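Local coordinates for protein SAM-dependent methyltransferase (Pyrococcus horikoshii, PDB 1WZN) that probably transfers methyl groups from S-adenosyl-L-methionine to an as yet unidentified substrate, and is captured with the by-product S-adenosyl-L-homocysteine bound, at residues E10-D13 against T14-R18; I20-V23 against K24-D28; T56-L59 against A60-Y64; Y118-E121 against E122-R125; K227-N231 against L232-L236. One frame throughout, in Å; residues are numbered along the deposited sequence.

Contact 1: E10-D13 against T14-R18. With SAH (S-adenosyl-L-homocysteine), chain F.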
# COMPACT_ATOMS: atom_id res chain seq x y z
N GLU A 10 15.72 18.71 26.18
CA GLU A 10 14.66 18.97 27.15
C GLU A 10 13.29 18.40 26.73
O GLU A 10 12.36 18.38 27.52
CB GLU A 10 14.52 20.47 27.42
CG GLU A 10 15.71 21.14 28.11
CD GLU A 10 16.01 20.56 29.49
OE1 GLU A 10 15.10 19.99 30.13
OE2 GLU A 10 17.17 20.69 29.94
N TYR A 11 13.19 17.95 25.48
CA TYR A 11 11.93 17.39 24.97
C TYR A 11 12.02 15.87 24.81
O TYR A 11 11.03 15.22 24.48
CB TYR A 11 11.57 18.01 23.62
CG TYR A 11 11.30 19.50 23.68
CD1 TYR A 11 10.08 19.99 24.15
CD2 TYR A 11 12.28 20.42 23.30
CE1 TYR A 11 9.84 21.36 24.24
CE2 TYR A 11 12.05 21.79 23.39
CZ TYR A 11 10.83 22.25 23.86
OH TYR A 11 10.62 23.61 23.95
N TYR A 12 13.21 15.32 25.03
CA TYR A 12 13.40 13.87 24.88
C TYR A 12 12.41 13.02 25.68
O TYR A 12 11.80 12.09 25.15
CB TYR A 12 14.83 13.49 25.29
CG TYR A 12 15.19 12.06 24.94
CD1 TYR A 12 15.66 11.72 23.66
CD2 TYR A 12 15.04 11.03 25.87
CE1 TYR A 12 15.95 10.40 23.32
CE2 TYR A 12 15.33 9.71 25.54
CZ TYR A 12 15.79 9.41 24.27
OH TYR A 12 16.05 8.10 23.94
N ASP A 13 12.24 13.33 26.97
CA ASP A 13 11.32 12.56 27.80
C ASP A 13 9.86 12.71 27.35
O ASP A 13 9.05 11.82 27.55
CB ASP A 13 11.47 12.95 29.28
CG ASP A 13 12.77 12.44 29.89
OD1 ASP A 13 13.54 11.78 29.16
OD2 ASP A 13 13.01 12.69 31.09
N THR A 14 9.55 13.84 26.72
CA THR A 14 8.20 14.10 26.23
C THR A 14 7.98 13.24 24.99
O THR A 14 6.98 12.52 24.88
CB THR A 14 8.03 15.58 25.87
OG1 THR A 14 8.07 16.36 27.07
CG2 THR A 14 6.70 15.81 25.13
N ILE A 15 8.93 13.31 24.07
CA ILE A 15 8.88 12.54 22.84
C ILE A 15 8.80 11.05 23.17
O ILE A 15 8.07 10.30 22.52
CB ILE A 15 10.14 12.82 21.98
CG1 ILE A 15 10.11 14.27 21.49
CG2 ILE A 15 10.23 11.84 20.82
CD1 ILE A 15 11.41 14.76 20.89
N TYR A 16 9.53 10.62 24.20
CA TYR A 16 9.52 9.19 24.51
C TYR A 16 8.74 8.86 25.79
O TYR A 16 9.19 8.12 26.65
CB TYR A 16 10.97 8.72 24.65
CG TYR A 16 11.62 8.67 23.31
CD1 TYR A 16 11.24 7.69 22.39
CD2 TYR A 16 12.59 9.61 22.96
CE1 TYR A 16 11.82 7.66 21.13
CE2 TYR A 16 13.17 9.57 21.70
CZ TYR A 16 12.79 8.60 20.79
OH TYR A 16 13.35 8.57 19.52
N ARG A 17 7.55 9.48 25.90
CA ARG A 17 6.69 9.22 27.06
C ARG A 17 6.38 7.72 27.20
O ARG A 17 6.30 7.17 28.29
CB ARG A 17 5.39 10.00 26.86
CG ARG A 17 4.32 9.65 27.90
CD ARG A 17 3.02 10.42 27.65
NE ARG A 17 2.60 10.31 26.25
CZ ARG A 17 2.16 9.10 25.83
NH1 ARG A 17 2.11 8.09 26.68
NH2 ARG A 17 1.78 8.95 24.56
N ARG A 18 6.18 7.07 26.04
CA ARG A 18 5.84 5.65 26.05
C ARG A 18 6.98 4.80 26.59
O ARG A 18 6.80 3.88 27.38
CB ARG A 18 5.50 5.23 24.62
CG ARG A 18 4.26 5.96 24.09
CD ARG A 18 3.83 5.43 22.72
NE ARG A 18 2.70 6.21 22.20
CZ ARG A 18 2.98 7.40 21.65
NH1 ARG A 18 4.23 7.82 21.57
NH2 ARG A 18 1.99 8.17 21.20
N SAH F . 19.92 4.98 27.10
CA SAH F . 18.94 6.13 27.00
CB SAH F . 19.08 7.03 25.79
CG SAH F . 18.90 6.49 24.38
SD SAH F . 19.25 7.91 23.25
C SAH F . 17.49 5.48 27.08
O SAH F . 17.36 4.25 27.20
OXT SAH F . 16.50 6.32 27.02
C5' SAH F . 20.84 7.56 22.59
C4' SAH F . 22.00 8.23 23.48
O4' SAH F . 23.19 7.86 22.77
C3' SAH F . 22.02 9.74 23.50
O3' SAH F . 21.86 10.22 24.84
C2' SAH F . 23.42 10.09 22.83
O2' SAH F . 23.99 11.28 23.36
C1' SAH F . 24.22 8.83 23.12
N9 SAH F . 25.30 8.59 22.35
C8 SAH F . 25.48 8.42 20.99
N7 SAH F . 26.69 8.20 20.60
C5 SAH F . 27.44 8.21 21.81
C6 SAH F . 28.85 8.02 22.05
N6 SAH F . 29.74 7.78 21.08
N1 SAH F . 29.22 8.10 23.37
C2 SAH F . 28.34 8.35 24.39
N3 SAH F . 26.99 8.53 24.19
C4 SAH F . 26.61 8.45 22.89
O HOH W 1 10.51 16.43 28.13

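Contact 2: I20-V23 against K24-D28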
# COMPACT_ATOMS: atom_id res chain seq x y z
N ILE A 20 9.09 5.57 28.66
CA ILE A 20 9.18 5.73 30.11
C ILE A 20 8.09 4.94 30.84
O ILE A 20 8.28 4.41 31.92
CB ILE A 20 9.03 7.22 30.43
CG1 ILE A 20 10.27 7.99 29.97
CG2 ILE A 20 8.89 7.41 31.95
CD1 ILE A 20 10.21 9.47 30.36
N GLU A 21 6.89 4.91 30.22
CA GLU A 21 5.77 4.26 30.88
C GLU A 21 6.00 2.76 31.11
O GLU A 21 5.34 2.12 31.92
CB GLU A 21 4.51 4.49 30.03
CG GLU A 21 3.59 5.55 30.63
CD GLU A 21 2.72 6.14 29.55
OE1 GLU A 21 2.23 5.39 28.72
OE2 GLU A 21 2.54 7.36 29.54
N ARG A 22 6.94 2.20 30.33
CA ARG A 22 7.19 0.76 30.45
C ARG A 22 8.62 0.44 30.88
O ARG A 22 9.11 -0.68 30.74
CB ARG A 22 6.85 0.09 29.11
CG ARG A 22 7.68 0.62 27.94
CD ARG A 22 7.43 -0.20 26.66
NE ARG A 22 7.96 0.50 25.48
CZ ARG A 22 9.30 0.61 25.39
NH1 ARG A 22 10.07 0.13 26.35
NH2 ARG A 22 9.85 1.09 24.27
N VAL A 23 9.33 1.41 31.44
CA VAL A 23 10.70 1.16 31.88
C VAL A 23 10.74 0.13 33.01
O VAL A 23 11.70 -0.63 33.13
CB VAL A 23 11.38 2.47 32.36
CG1 VAL A 23 10.70 3.01 33.61
CG2 VAL A 23 12.86 2.22 32.63
N LYS A 24 9.69 0.09 33.82
CA LYS A 24 9.66 -0.86 34.93
C LYS A 24 9.62 -2.30 34.45
O LYS A 24 10.27 -3.17 35.03
CB LYS A 24 8.47 -0.55 35.86
CG LYS A 24 8.60 0.81 36.53
CD LYS A 24 7.55 1.04 37.60
CE LYS A 24 7.68 2.43 38.21
NZ LYS A 24 9.03 2.68 38.82
N ALA A 25 8.87 -2.57 33.38
CA ALA A 25 8.80 -3.92 32.84
C ALA A 25 10.16 -4.29 32.24
O ALA A 25 10.59 -5.43 32.34
CB ALA A 25 7.71 -4.00 31.75
N GLU A 26 10.82 -3.31 31.63
CA GLU A 26 12.12 -3.58 31.03
C GLU A 26 13.19 -3.87 32.08
O GLU A 26 14.00 -4.77 31.90
CB GLU A 26 12.57 -2.40 30.15
CG GLU A 26 11.92 -2.41 28.77
CD GLU A 26 12.55 -1.43 27.82
OE1 GLU A 26 12.13 -1.41 26.64
OE2 GLU A 26 13.46 -0.67 28.23
N ILE A 27 13.19 -3.14 33.18
CA ILE A 27 14.20 -3.40 34.20
C ILE A 27 13.89 -4.71 34.94
O ILE A 27 14.80 -5.35 35.48
CB ILE A 27 14.34 -2.20 35.16
CG1 ILE A 27 14.85 -1.00 34.35
CG2 ILE A 27 15.32 -2.52 36.28
CD1 ILE A 27 16.09 -1.29 33.49
N ASP A 28 12.62 -5.12 34.96
CA ASP A 28 12.26 -6.39 35.58
C ASP A 28 13.00 -7.47 34.78
O ASP A 28 13.56 -8.41 35.34
CB ASP A 28 10.76 -6.68 35.47
CG ASP A 28 9.93 -5.92 36.49
OD1 ASP A 28 10.51 -5.31 37.40
OD2 ASP A 28 8.69 -5.96 36.37
O HOH W 2 7.24 2.24 33.89
O HOH W 3 12.59 0.90 24.89

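Contact 3: T56-L59 against A60-Y64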
# COMPACT_ATOMS: atom_id res chain seq x y z
N THR A 56 18.37 4.28 33.74
CA THR A 56 19.42 4.53 34.74
C THR A 56 18.80 4.77 36.12
O THR A 56 19.21 4.16 37.11
CB THR A 56 20.25 5.78 34.35
OG1 THR A 56 20.51 5.76 32.94
CG2 THR A 56 21.58 5.79 35.10
N LEU A 57 17.84 5.68 36.18
CA LEU A 57 17.17 6.01 37.44
C LEU A 57 16.34 4.83 37.96
O LEU A 57 16.27 4.61 39.17
CB LEU A 57 16.29 7.25 37.27
CG LEU A 57 17.00 8.60 37.49
CD1 LEU A 57 18.05 8.82 36.40
CD2 LEU A 57 15.98 9.72 37.48
N GLU A 58 15.73 4.08 37.05
CA GLU A 58 14.93 2.93 37.47
C GLU A 58 15.84 1.90 38.16
O GLU A 58 15.48 1.33 39.20
CB GLU A 58 14.22 2.31 36.25
CG GLU A 58 13.34 1.10 36.55
CD GLU A 58 12.28 1.36 37.62
OE1 GLU A 58 11.76 2.49 37.70
OE2 GLU A 58 11.96 0.41 38.37
N LEU A 59 17.02 1.68 37.59
CA LEU A 59 17.98 0.75 38.18
C LEU A 59 18.45 1.29 39.54
O LEU A 59 18.57 0.54 40.51
CB LEU A 59 19.19 0.57 37.25
CG LEU A 59 18.99 -0.41 36.08
CD1 LEU A 59 20.03 -0.19 34.98
CD2 LEU A 59 19.09 -1.83 36.63
N ALA A 60 18.71 2.59 39.61
CA ALA A 60 19.16 3.20 40.86
C ALA A 60 18.10 3.05 41.94
O ALA A 60 18.40 2.74 43.09
CB ALA A 60 19.47 4.68 40.65
N GLU A 61 16.85 3.29 41.56
CA GLU A 61 15.74 3.20 42.49
C GLU A 61 15.68 1.82 43.15
O GLU A 61 15.16 1.65 44.25
CB GLU A 61 14.44 3.46 41.72
CG GLU A 61 13.23 3.62 42.64
CD GLU A 61 12.00 3.98 41.83
OE1 GLU A 61 12.00 5.03 41.20
OE2 GLU A 61 11.04 3.22 41.87
N ARG A 62 16.20 0.81 42.42
CA ARG A 62 16.11 -0.56 42.91
C ARG A 62 17.33 -0.99 43.73
O ARG A 62 17.45 -2.12 44.18
CB ARG A 62 15.93 -1.49 41.70
CG ARG A 62 14.57 -1.30 41.01
CD ARG A 62 14.37 -2.31 39.87
NE ARG A 62 13.25 -1.90 39.01
CZ ARG A 62 12.56 -2.88 38.39
NH1 ARG A 62 12.88 -4.14 38.57
NH2 ARG A 62 11.53 -2.55 37.60
N GLY A 63 18.29 -0.05 43.90
CA GLY A 63 19.39 -0.30 44.84
C GLY A 63 20.74 -0.50 44.14
O GLY A 63 21.79 -0.65 44.75
N TYR A 64 20.77 -0.50 42.81
CA TYR A 64 22.04 -0.65 42.11
C TYR A 64 22.87 0.62 42.22
O TYR A 64 22.33 1.72 42.32
CB TYR A 64 21.77 -0.99 40.64
CG TYR A 64 21.11 -2.34 40.48
CD1 TYR A 64 21.86 -3.51 40.60
CD2 TYR A 64 19.74 -2.46 40.29
CE1 TYR A 64 21.26 -4.76 40.55
CE2 TYR A 64 19.12 -3.72 40.24
CZ TYR A 64 19.90 -4.86 40.37
OH TYR A 64 19.32 -6.11 40.33

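Contact 4: Y118-E121 against E122-R125. With MG (magnesium ion), chain E.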
# COMPACT_ATOMS: atom_id res chain seq x y z
N TYR A 118 24.24 3.40 16.34
CA TYR A 118 25.03 4.59 16.02
C TYR A 118 26.45 4.22 15.61
O TYR A 118 27.18 5.06 15.10
CB TYR A 118 25.08 5.54 17.23
CG TYR A 118 23.90 6.47 17.32
CD1 TYR A 118 23.84 7.64 16.57
CD2 TYR A 118 22.79 6.14 18.10
CE1 TYR A 118 22.71 8.46 16.59
CE2 TYR A 118 21.66 6.94 18.12
CZ TYR A 118 21.62 8.10 17.36
OH TYR A 118 20.48 8.87 17.36
N PHE A 119 26.82 2.96 15.81
CA PHE A 119 28.18 2.52 15.51
C PHE A 119 28.31 1.55 14.35
O PHE A 119 27.53 0.60 14.24
CB PHE A 119 28.77 1.87 16.77
CG PHE A 119 28.65 2.72 17.99
CD1 PHE A 119 29.47 3.82 18.16
CD2 PHE A 119 27.67 2.45 18.95
CE1 PHE A 119 29.32 4.66 19.27
CE2 PHE A 119 27.52 3.28 20.06
CZ PHE A 119 28.34 4.38 20.22
N ASP A 120 29.29 1.79 13.47
CA ASP A 120 29.51 0.88 12.35
C ASP A 120 30.24 -0.35 12.87
O ASP A 120 30.55 -0.42 14.06
CB ASP A 120 30.29 1.54 11.19
CG ASP A 120 31.65 2.10 11.61
OD1 ASP A 120 32.27 1.62 12.58
OD2 ASP A 120 32.11 3.04 10.92
N GLU A 121 30.52 -1.31 12.00
CA GLU A 121 31.17 -2.55 12.43
C GLU A 121 32.45 -2.36 13.23
O GLU A 121 32.61 -2.95 14.29
CB GLU A 121 31.46 -3.45 11.22
CG GLU A 121 31.86 -4.86 11.62
CD GLU A 121 32.16 -5.76 10.44
OE1 GLU A 121 33.15 -5.50 9.72
OE2 GLU A 121 31.40 -6.73 10.21
N GLU A 122 33.36 -1.54 12.72
CA GLU A 122 34.64 -1.30 13.39
C GLU A 122 34.45 -0.69 14.78
O GLU A 122 35.08 -1.12 15.75
CB GLU A 122 35.51 -0.39 12.53
CG GLU A 122 35.88 -0.96 11.14
CD GLU A 122 34.67 -1.29 10.26
OE1 GLU A 122 33.74 -0.46 10.17
OE2 GLU A 122 34.67 -2.38 9.65
N ASP A 123 33.60 0.33 14.88
CA ASP A 123 33.35 0.97 16.17
C ASP A 123 32.61 0.06 17.13
O ASP A 123 32.79 0.13 18.34
CB ASP A 123 32.58 2.28 15.98
CG ASP A 123 33.45 3.41 15.46
OD1 ASP A 123 34.69 3.28 15.53
OD2 ASP A 123 32.91 4.43 15.00
N LEU A 124 31.75 -0.81 16.59
CA LEU A 124 31.01 -1.73 17.44
C LEU A 124 31.97 -2.74 18.06
O LEU A 124 31.85 -3.09 19.23
CB LEU A 124 29.90 -2.44 16.64
CG LEU A 124 28.80 -3.14 17.44
CD1 LEU A 124 28.18 -2.16 18.45
CD2 LEU A 124 27.74 -3.68 16.49
N ARG A 125 32.95 -3.20 17.28
CA ARG A 125 33.93 -4.15 17.81
C ARG A 125 34.74 -3.45 18.90
O ARG A 125 35.06 -4.05 19.93
CB ARG A 125 34.89 -4.64 16.72
CG ARG A 125 34.26 -5.54 15.67
CD ARG A 125 35.35 -6.22 14.85
NE ARG A 125 34.80 -7.17 13.88
CZ ARG A 125 35.52 -8.13 13.29
NH1 ARG A 125 36.81 -8.26 13.56
NH2 ARG A 125 34.94 -8.94 12.42
MG MG E . 34.39 3.53 10.47
O HOH W 4 30.66 4.28 13.89
O HOH W 5 34.60 2.93 12.36
O HOH W 6 30.74 -0.89 8.85
O HOH W 7 34.86 1.73 9.50

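Contact 5: K227-N231 against L232-L236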
# COMPACT_ATOMS: atom_id res chain seq x y z
N LYS A 227 24.22 -14.49 24.38
CA LYS A 227 22.86 -14.98 24.22
C LYS A 227 22.04 -13.93 23.50
O LYS A 227 22.32 -12.73 23.59
CB LYS A 227 22.25 -15.28 25.59
CG LYS A 227 22.96 -16.41 26.33
CD LYS A 227 22.27 -16.73 27.63
CE LYS A 227 22.75 -18.06 28.19
NZ LYS A 227 22.90 -19.10 27.13
N ILE A 228 21.05 -14.39 22.75
CA ILE A 228 20.16 -13.49 22.02
C ILE A 228 18.76 -13.80 22.53
O ILE A 228 18.30 -14.93 22.43
CB ILE A 228 20.21 -13.75 20.50
CG1 ILE A 228 21.64 -13.58 19.98
CG2 ILE A 228 19.27 -12.78 19.77
CD1 ILE A 228 21.80 -13.89 18.50
N TYR A 229 18.11 -12.79 23.10
CA TYR A 229 16.76 -12.96 23.63
C TYR A 229 15.83 -12.01 22.90
O TYR A 229 16.28 -11.10 22.20
CB TYR A 229 16.70 -12.64 25.13
CG TYR A 229 17.53 -13.53 26.03
CD1 TYR A 229 17.56 -14.91 25.85
CD2 TYR A 229 18.26 -12.99 27.09
CE1 TYR A 229 18.29 -15.74 26.70
CE2 TYR A 229 18.99 -13.80 27.95
CZ TYR A 229 19.01 -15.17 27.76
OH TYR A 229 19.73 -15.98 28.60
N GLY A 230 14.53 -12.21 23.07
CA GLY A 230 13.57 -11.34 22.43
C GLY A 230 12.33 -11.09 23.27
O GLY A 230 11.96 -11.91 24.11
N ASN A 231 11.70 -9.94 23.05
CA ASN A 231 10.46 -9.58 23.75
C ASN A 231 10.38 -9.83 25.26
O ASN A 231 9.45 -10.49 25.75
CB ASN A 231 9.29 -10.29 23.06
CG ASN A 231 9.00 -9.72 21.68
OD1 ASN A 231 9.89 -9.18 21.02
ND2 ASN A 231 7.76 -9.86 21.23
N LEU A 232 11.35 -9.31 25.99
CA LEU A 232 11.40 -9.42 27.45
C LEU A 232 11.31 -10.82 28.04
O LEU A 232 10.72 -11.02 29.10
CB LEU A 232 10.31 -8.54 28.07
CG LEU A 232 10.35 -7.07 27.63
CD1 LEU A 232 9.28 -6.29 28.38
CD2 LEU A 232 11.73 -6.48 27.90
N LYS A 233 11.90 -11.80 27.36
CA LYS A 233 11.90 -13.17 27.84
C LYS A 233 13.28 -13.74 27.57
O LYS A 233 13.90 -13.39 26.57
CB LYS A 233 10.85 -14.02 27.11
CG LYS A 233 9.41 -13.60 27.38
CD LYS A 233 8.44 -14.52 26.64
CE LYS A 233 7.00 -14.13 26.92
NZ LYS A 233 6.67 -14.19 28.38
N ARG A 234 13.77 -14.59 28.46
CA ARG A 234 15.08 -15.19 28.26
C ARG A 234 14.97 -16.35 27.27
O ARG A 234 15.36 -17.49 27.55
CB ARG A 234 15.67 -15.66 29.60
CG ARG A 234 16.07 -14.49 30.49
CD ARG A 234 16.73 -14.94 31.79
NE ARG A 234 17.96 -15.69 31.56
CZ ARG A 234 18.07 -17.01 31.70
NH1 ARG A 234 17.02 -17.73 32.06
NH2 ARG A 234 19.23 -17.61 31.48
N GLU A 235 14.41 -16.03 26.11
CA GLU A 235 14.24 -16.98 25.02
C GLU A 235 14.07 -16.15 23.75
O GLU A 235 13.89 -14.93 23.82
CB GLU A 235 13.00 -17.86 25.26
CG GLU A 235 11.70 -17.09 25.44
CD GLU A 235 10.51 -18.00 25.74
OE1 GLU A 235 10.57 -18.74 26.74
OE2 GLU A 235 9.53 -17.97 24.97
N LEU A 236 14.14 -16.80 22.59
CA LEU A 236 13.98 -16.10 21.33
C LEU A 236 12.92 -16.82 20.51
O LEU A 236 13.05 -18.01 20.22
CB LEU A 236 15.30 -16.08 20.55
CG LEU A 236 15.32 -15.31 19.23
CD1 LEU A 236 15.15 -13.81 19.49
CD2 LEU A 236 16.63 -15.56 18.50

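Contact 1: E10-D13 against T14-R18
Y12, in the short helix 12-15, meets Y16, the residue just after it, one turn on, in the N-terminal part of this Rossmann-like methyltransferase, where Y12 helps line the S-adenosyl-L-homocysteine pocket. CD2 of Y16 lies over one face of the Y12 ring, displaced toward its rim, and the closest carbons are Y12 CE1 and Y16 CE2 at 3.3 Å. With ring centroids 4.7 Å apart and planes inclined at 46°, the pair is oblique, neither a parallel stack nor a T-shape. The Y12 torsion places CG opposite its own backbone N (chi1 -170°), and the ring runs out toward the ligand, where OH stands 3.3 Å from SD of S-adenosyl-L-homocysteine.

Backbone bonds of the same turn accompany the pair. Y16 N donates to Y12 O, while I15 N gives Y11 O a nearly straight bond of 2.9 Å (N-H...O 173°). Y16 then leaves helical geometry and serves as N-cap of helix 17-21. Further out, the Y16 hydroxyl is hydrogen-bonded to R187 and its ring meets F113 edge-to-face, whereas the D13 carboxylate, whose OD1 lies at the edge of the Y12 ring, bonds T52 and forms a salt bridge with K82. At the start of the turn, one water bridges the backbone and a side chain: it donates to E10 O at 2.8 Å and lies 2.7 Å from T14 OG1.

Contact 2: I20-V23 against K24-D28
E26 OE1 is the polar atom on which this turn converges. R22 NH1 reaches it at 2.6 Å as a salt bridge, although the N-H...O angle of 117° makes the hydrogen-bond component weak. A water donates to the same OE1 at 2.9 Å and accepts from R22 NH2, so that a second, water-mediated path joins guanidinium to carboxylate. R242 adds another salt bridge to OE1, while OE2 is paired with R19. Three arginines around one buried carboxylate would be expected to stabilise its negative charge.

The oxygen OE1 comes to the edge of the R22 guanidinium, near its plane, yet the two flat groups are twisted 43° against each other. R22 carries CG between its backbone N and carbonyl carbon (chi1 60°), and from there the chain runs extended to NE; E26 is likewise extended beyond CG, and the two side chains slant across one another.

R22 is the N-cap residue of helix 23-36, and the contact forms the junction at which helix 17-21 passes into it. E26 N donates to R22 O, and I27 N to V23 O at 2.9 Å, as the first helical bonds are established. A water fills in at the break between the helices: it donates to I20 O and, weakly, to E21 O, and accepts from K24 N. V23 and I27 lie side by side and point the same way, with CG2 of V23 4.2 Å from CG1 of I27, and both pack against E58 of helix 54-61.

Contact 3: T56-L59 against A60-Y64
E58 and R62 form an i to i+4 salt bridge at the C-terminal end of helix 54-61, the helix of a beta-alpha-beta unit between strands 44-48 and 65-70. The arginine approaches side-on, and two nitrogens share one oxygen: NE lies 2.7 Å from E58 OE2, and NH2 lies 3.1 Å from that same OE2. The NE bond uses the anti lone pair of OE2, whereas NH2 meets it on the anti side but from well out of the carboxylate plane. Carboxylate and guanidinium stand almost perpendicular, at 87°, with OE2 held at the guanidinium edge.

Conformation explains the grip. E58 starts with CG opposite its backbone N and then folds at chi2 (55°), bringing the carboxylate round to the next turn; R62 instead stays extended from CG to NE and lays its edge against it. E58 OE1 is engaged by K24, and R62 NH1 by E31 and D28, so this pair belongs to a wider charged network with helix 23-36.

The helix closes in a Schellman motif. G63 adopts a positive phi of 110°, at which a CB would jam against the preceding carbonyl oxygen. G63 N donates to A60 O at 2.9 Å, inside the wider, weak bond of 3.3 Å from Y64 N back to L59 O. Beyond this glycine the Y64 side chain turns back over the last turn. Its ring presents an edge to L59 O, with CD2 3.2 Å from that oxygen, while Y64 CD2 also lies 3.8 Å from CD2 of L59.

Contact 4: Y118-E121 against E122-R125
The N-terminal cap of helix 121-134 is formed here by D120, which also binds a magnesium ion. D120 OD1 accepts from D123 N at 3.0 Å in a nearly straight bond (N-H...O 169°), meeting the donor nearly along the C-O axis of the carboxylate. The other oxygen, OD2, coordinates the magnesium at 2.4 Å. With CG placed between the backbone N and the carbonyl carbon (chi1 56°), one carboxylate can serve both the helix end and the metal.

E122 takes part in the site through water. One metal-bound water donates to E122 OE1 at 2.5 Å, and another donates to D120 OD1. E122 bends at chi2 to bring its OE1 within 3.5 Å of D120 OD1; the nearby cation and its waters probably ease the proximity of these acidic groups. D123 joins in by a further water, which donates to its OD2 and accepts from D120 N.

Behind the cap, L124 N donates to D120 O at 2.8 Å, and CB of F119 packs 3.9 Å from CB of D123. F119 itself borders the S-adenosyl-L-homocysteine pocket. E121 directs its carboxylate outward to R216 of the second subunit, with a salt bridge through OE1. The whole is a classic Asp N-cap, here at the helix between strands 106-111 and 139-146 of the Rossmann-like methyltransferase sheet.

Contact 5: K227-N231 against L232-L236
A tight reversal follows strand 225-230, the outermost of the main sheet within this chain, and the chain folds back so that Y229 packs against R234. The R234 CA sits over one face of the Y229 ring, 3.6 Å from its centroid and 16° off the ring normal, a CH-pi contact made by backbone rather than by the guanidinium. The two side chains then run alongside each other in the same direction, with R234 CB 3.8 Å from Y229 CZ. Ring and guanidinium planes differ by 69°, so the charged group is not stacked on the ring. R234 reaches this place as the centre of an inverse gamma turn, in which E235 N donates to K233 O at 2.7 Å.

Backbone bonds also tie the two arms. G230 N donates to E235 O at 2.9 Å, and K233 N reaches G230 O from above the carbonyl plane, at 3.3 Å. N231 and L232, both with positive phi, make the bend between them. Farther back along the strand, I228 and L236 lie side by side, their CG2 and CD2 atoms 4.0 Å apart.

D37 ties the polar ends together, hydrogen-bonded to the Y229 hydroxyl and forming a salt bridge with R234 NE. L232 packs on F29 of helix 23-36 and on W244 of the neighbouring strand 242-248, while I228 faces helix 212-219 and L236 touches A179 of the second subunit.

How the contacts relate
Contacts 1 and 2 follow each other along helix 17-21 and touch where D13 O meets I20 CD1 at 3.8 Å. Contacts 2 and 3 are joined by two salt bridges, their centres about 11 Å apart: K24 NZ pairs with E58 OE1 at 3.0 Å and D28 OD1 with R62 NH1 at 2.9 Å, linking helix 23-36 to helix 54-61. L232 of contact 5 packs on E26 of contact 2. Contact 4 touches none of the others and lies across the chain's centre from contacts 1, 2 and 3. The ligand nevertheless relates contacts 1 and 4, since Y12 and F119 both line its pocket although the contact centres are about 27 Å apart.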